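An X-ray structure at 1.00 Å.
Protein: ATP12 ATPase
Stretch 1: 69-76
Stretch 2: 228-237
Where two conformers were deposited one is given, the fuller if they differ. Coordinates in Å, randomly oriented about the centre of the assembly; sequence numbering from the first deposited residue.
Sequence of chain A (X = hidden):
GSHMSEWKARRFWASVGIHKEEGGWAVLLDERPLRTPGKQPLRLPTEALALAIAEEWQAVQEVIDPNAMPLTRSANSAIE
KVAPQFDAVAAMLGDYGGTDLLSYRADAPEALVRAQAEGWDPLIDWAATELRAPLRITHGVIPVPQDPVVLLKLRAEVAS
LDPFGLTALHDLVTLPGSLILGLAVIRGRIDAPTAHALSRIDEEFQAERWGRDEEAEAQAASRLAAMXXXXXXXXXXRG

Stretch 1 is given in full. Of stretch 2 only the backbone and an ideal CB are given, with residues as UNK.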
# COMPACT_ATOMS: atom_id res chain seq x y z
N MET A 69 13.28 6.76 -6.22
CA MET A 69 13.50 6.62 -4.80
C MET A 69 12.17 6.33 -4.10
O MET A 69 11.76 7.03 -3.16
CB MET A 69 14.16 7.89 -4.26
CG MET A 69 15.36 8.19 -5.11
SD MET A 69 16.31 9.65 -4.78
CE MET A 69 17.31 8.88 -3.51
N PRO A 70 11.47 5.27 -4.51
CA PRO A 70 10.18 4.98 -3.90
C PRO A 70 10.25 4.57 -2.43
O PRO A 70 9.30 4.81 -1.65
CB PRO A 70 9.65 3.81 -4.76
CG PRO A 70 10.91 3.13 -5.22
CD PRO A 70 11.80 4.28 -5.56
N LEU A 71 11.33 3.93 -2.04
CA LEU A 71 11.48 3.47 -0.66
C LEU A 71 11.76 4.63 0.27
O LEU A 71 11.26 4.69 1.38
CB LEU A 71 12.58 2.42 -0.56
CG LEU A 71 12.38 1.15 -1.36
CD1 LEU A 71 13.66 0.32 -1.36
CD2 LEU A 71 11.21 0.34 -0.83
N THR A 72 12.61 5.57 -0.19
CA THR A 72 12.80 6.81 0.57
C THR A 72 11.48 7.53 0.76
O THR A 72 11.18 8.01 1.87
CB THR A 72 13.82 7.72 -0.17
OG1 THR A 72 15.08 7.08 -0.25
CG2 THR A 72 14.00 9.04 0.58
N ARG A 73 10.67 7.63 -0.29
CA ARG A 73 9.38 8.28 -0.23
C ARG A 73 8.48 7.60 0.82
O ARG A 73 7.82 8.31 1.59
CB ARG A 73 8.73 8.26 -1.61
CG ARG A 73 7.40 8.88 -1.86
CD ARG A 73 7.17 9.31 -3.29
NE ARG A 73 6.70 8.36 -4.31
CZ ARG A 73 7.45 7.90 -5.28
NH1 ARG A 73 8.69 8.38 -5.08
NH2 ARG A 73 7.22 7.05 -6.29
N SER A 74 8.44 6.28 0.84
CA SER A 74 7.64 5.55 1.82
C SER A 74 8.16 5.71 3.23
O SER A 74 7.39 5.88 4.17
CB SER A 74 7.64 4.07 1.42
OG SER A 74 7.05 3.76 0.23
N ALA A 75 9.48 5.69 3.40
CA ALA A 75 10.06 5.88 4.73
C ALA A 75 9.80 7.27 5.26
O ALA A 75 9.51 7.45 6.45
CB ALA A 75 11.54 5.57 4.70
N ASN A 76 9.90 8.29 4.40
CA ASN A 76 9.60 9.66 4.81
C ASN A 76 8.17 9.72 5.32
O ASN A 76 7.85 10.37 6.32
CB ASN A 76 9.79 10.62 3.65
CG ASN A 76 11.24 10.89 3.31
OD1 ASN A 76 12.14 10.68 4.11
ND2 ASN A 76 11.43 11.41 2.08
N UNK A 228 2.86 -2.27 -6.30
CA UNK A 228 4.11 -3.02 -6.23
C UNK A 228 5.10 -2.35 -5.28
O UNK A 228 5.83 -3.00 -4.54
CB UNK A 228 4.73 -3.16 -7.62
N UNK A 229 5.15 -1.01 -5.31
CA UNK A 229 6.06 -0.28 -4.40
C UNK A 229 5.65 -0.48 -2.95
O UNK A 229 6.50 -0.67 -2.09
CB UNK A 229 6.08 1.21 -4.73
N UNK A 230 4.34 -0.45 -2.66
CA UNK A 230 3.91 -0.69 -1.29
C UNK A 230 4.19 -2.09 -0.81
O UNK A 230 4.62 -2.32 0.32
CB UNK A 230 2.41 -0.40 -1.16
N UNK A 231 3.96 -3.08 -1.69
CA UNK A 231 4.27 -4.47 -1.39
C UNK A 231 5.75 -4.66 -1.10
O UNK A 231 6.14 -5.37 -0.16
CB UNK A 231 3.84 -5.37 -2.55
N UNK A 232 6.61 -4.03 -1.92
CA UNK A 232 8.07 -4.10 -1.69
C UNK A 232 8.43 -3.54 -0.32
O UNK A 232 9.25 -4.09 0.40
CB UNK A 232 8.83 -3.33 -2.78
N UNK A 233 7.84 -2.38 0.04
CA UNK A 233 8.10 -1.77 1.33
C UNK A 233 7.65 -2.69 2.45
O UNK A 233 8.36 -2.81 3.48
CB UNK A 233 7.40 -0.41 1.44
N UNK A 234 6.52 -3.36 2.32
CA UNK A 234 6.06 -4.35 3.29
C UNK A 234 7.14 -5.41 3.50
O UNK A 234 7.58 -5.70 4.63
CB UNK A 234 4.75 -5.00 2.83
N UNK A 235 7.59 -6.05 2.42
CA UNK A 235 8.52 -7.16 2.57
C UNK A 235 9.84 -6.70 3.18
O UNK A 235 10.43 -7.39 4.02
CB UNK A 235 8.77 -7.83 1.22
N UNK A 236 10.35 -5.54 2.75
CA UNK A 236 11.63 -5.07 3.24
C UNK A 236 11.61 -4.69 4.70
O UNK A 236 12.67 -4.62 5.31
CB UNK A 236 12.09 -3.87 2.41
N UNK A 237 10.44 -4.39 5.26
CA UNK A 237 10.31 -3.95 6.65
C UNK A 237 9.99 -5.09 7.61
O UNK A 237 9.84 -4.83 8.81
CB UNK A 237 9.22 -2.88 6.75

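Two helices cross at 71°, their axes 10.1 Å apart at closest approach. Position 228 lies off the near face: its ideal CB has nothing of stretch 1 within 5.5 Å, and almost any helix-compatible side chain would suit. It is Arg 228, which makes no contact here.

Position 229 points toward the start of the first helix, with its ideal CB 4.4 Å from Pro 70 CB. The proline offers a small apolar surface, and the guanidinium of Arg 73 brings positive charge nearby; a short apolar residue or an acidic one would serve. The residue is Asp 229. Its OD2 rests 3.7 Å from Pro 70 CB and 4.5 Å from Arg 73 NH2, well out of the guanidinium plane, so the charges attract without a salt bridge. Water 1 donates to Asp 229 O at 3.0 Å and hydrogen-bonds Ser 74 OG, also at 3.0 Å, joining the helices where no direct hydrogen bond does.

Position 230 points away and 231 is out of reach, so stretch 1 dictates neither; they are Ser 230 and Glu 231.

Position 232 points toward stretch 1, its ideal CB 4.8 Å from Leu 71 CD2. An aliphatic residue would fit, as would a long polar one with a methylene stem. Arg 232 takes the second course: its CG lies 4.2 Å from Leu 71 CD2.

Position 233 is the centre of the contact. Its ideal CB sits 4.4 Å from Ser 74 OG and 4.5 Å from Leu 71 CD2, and beyond it run Leu 71, Ser 74 and Ala 75. The small side chains of the last two leave room for a broad apolar group, whether a large aliphatic or a flat aromatic. Phe 233, with chi1 t, lays its ring against this surface. Ser 74 CB stands over one face, 3.4 Å from the ring centroid and 13° off the normal, a CH-pi contact; Leu 71 CD2 approaches Phe 233 CD1 at 4.0 Å, and Ala 75 CB lies 4.3 Å from Phe 233 CE1.

Positions 234 and 235 are out of reach and unconstrained by stretch 1; they hold Trp 234 and His 235.

Position 236 points toward stretch 1 again, its ideal CB 5.4 Å from Leu 71 CD2. Leucine, isoleucine or methionine could span the gap. Leu 236 does, placing CD1 3.7 Å from Leu 71 CD1.

Position 237 is out of reach; Thr 237 keeps its OG1 near backbone carbonyls of its own stretch.

Stretch 2 228-237: RDSERFWHLT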
# COMPACT_ATOMS: atom_id res chain seq x y z
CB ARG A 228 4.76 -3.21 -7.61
CG ARG A 228 4.03 -4.18 -8.56
CD ARG A 228 4.86 -4.33 -9.84
NE ARG A 228 4.16 -4.88 -10.98
CZ ARG A 228 4.02 -6.18 -11.21
NH1 ARG A 228 4.59 -6.95 -10.26
NH2 ARG A 228 3.39 -6.75 -12.24
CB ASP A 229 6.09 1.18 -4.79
CG ASP A 229 6.94 1.53 -6.02
OD1 ASP A 229 7.85 0.74 -6.37
OD2 ASP A 229 6.68 2.62 -6.61
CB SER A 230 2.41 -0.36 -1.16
OG SER A 230 2.12 1.00 -1.29
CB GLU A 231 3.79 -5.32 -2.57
CG GLU A 231 4.14 -6.78 -2.51
CD GLU A 231 3.68 -7.46 -3.81
OE1 GLU A 231 4.10 -7.01 -4.94
OE2 GLU A 231 2.92 -8.41 -3.75
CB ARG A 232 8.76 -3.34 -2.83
CG ARG A 232 10.26 -3.30 -2.73
CD ARG A 232 10.92 -4.67 -2.75
NE ARG A 232 12.34 -4.53 -3.00
CZ ARG A 232 13.22 -5.48 -2.78
NH1 ARG A 232 12.85 -6.66 -2.31
NH2 ARG A 232 14.51 -5.24 -3.04
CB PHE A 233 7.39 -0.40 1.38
CG PHE A 233 7.85 0.50 2.49
CD1 PHE A 233 9.08 1.10 2.43
CD2 PHE A 233 7.07 0.80 3.59
CE1 PHE A 233 9.53 1.99 3.38
CE2 PHE A 233 7.50 1.72 4.55
CZ PHE A 233 8.71 2.30 4.42
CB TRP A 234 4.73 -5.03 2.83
CG TRP A 234 4.43 -6.16 3.77
CD1 TRP A 234 4.73 -7.47 3.56
CD2 TRP A 234 3.84 -6.08 5.06
NE1 TRP A 234 4.37 -8.21 4.67
CE2 TRP A 234 3.82 -7.40 5.59
CE3 TRP A 234 3.31 -5.06 5.84
CZ2 TRP A 234 3.31 -7.69 6.85
CZ3 TRP A 234 2.81 -5.33 7.08
CH2 TRP A 234 2.80 -6.64 7.59
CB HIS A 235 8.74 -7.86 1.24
CG HIS A 235 7.57 -8.64 0.77
ND1 HIS A 235 7.02 -9.65 1.51
CD2 HIS A 235 6.85 -8.48 -0.35
CE1 HIS A 235 5.96 -10.11 0.80
NE2 HIS A 235 5.85 -9.43 -0.35
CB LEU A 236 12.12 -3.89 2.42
CG LEU A 236 12.62 -4.22 1.01
CD1 LEU A 236 12.84 -2.94 0.24
CD2 LEU A 236 13.88 -5.04 1.03
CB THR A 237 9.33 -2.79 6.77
OG1 THR A 237 8.04 -3.17 6.32
CG2 THR A 237 9.87 -1.55 6.04
O HOH W 1 8.13 1.78 -1.81
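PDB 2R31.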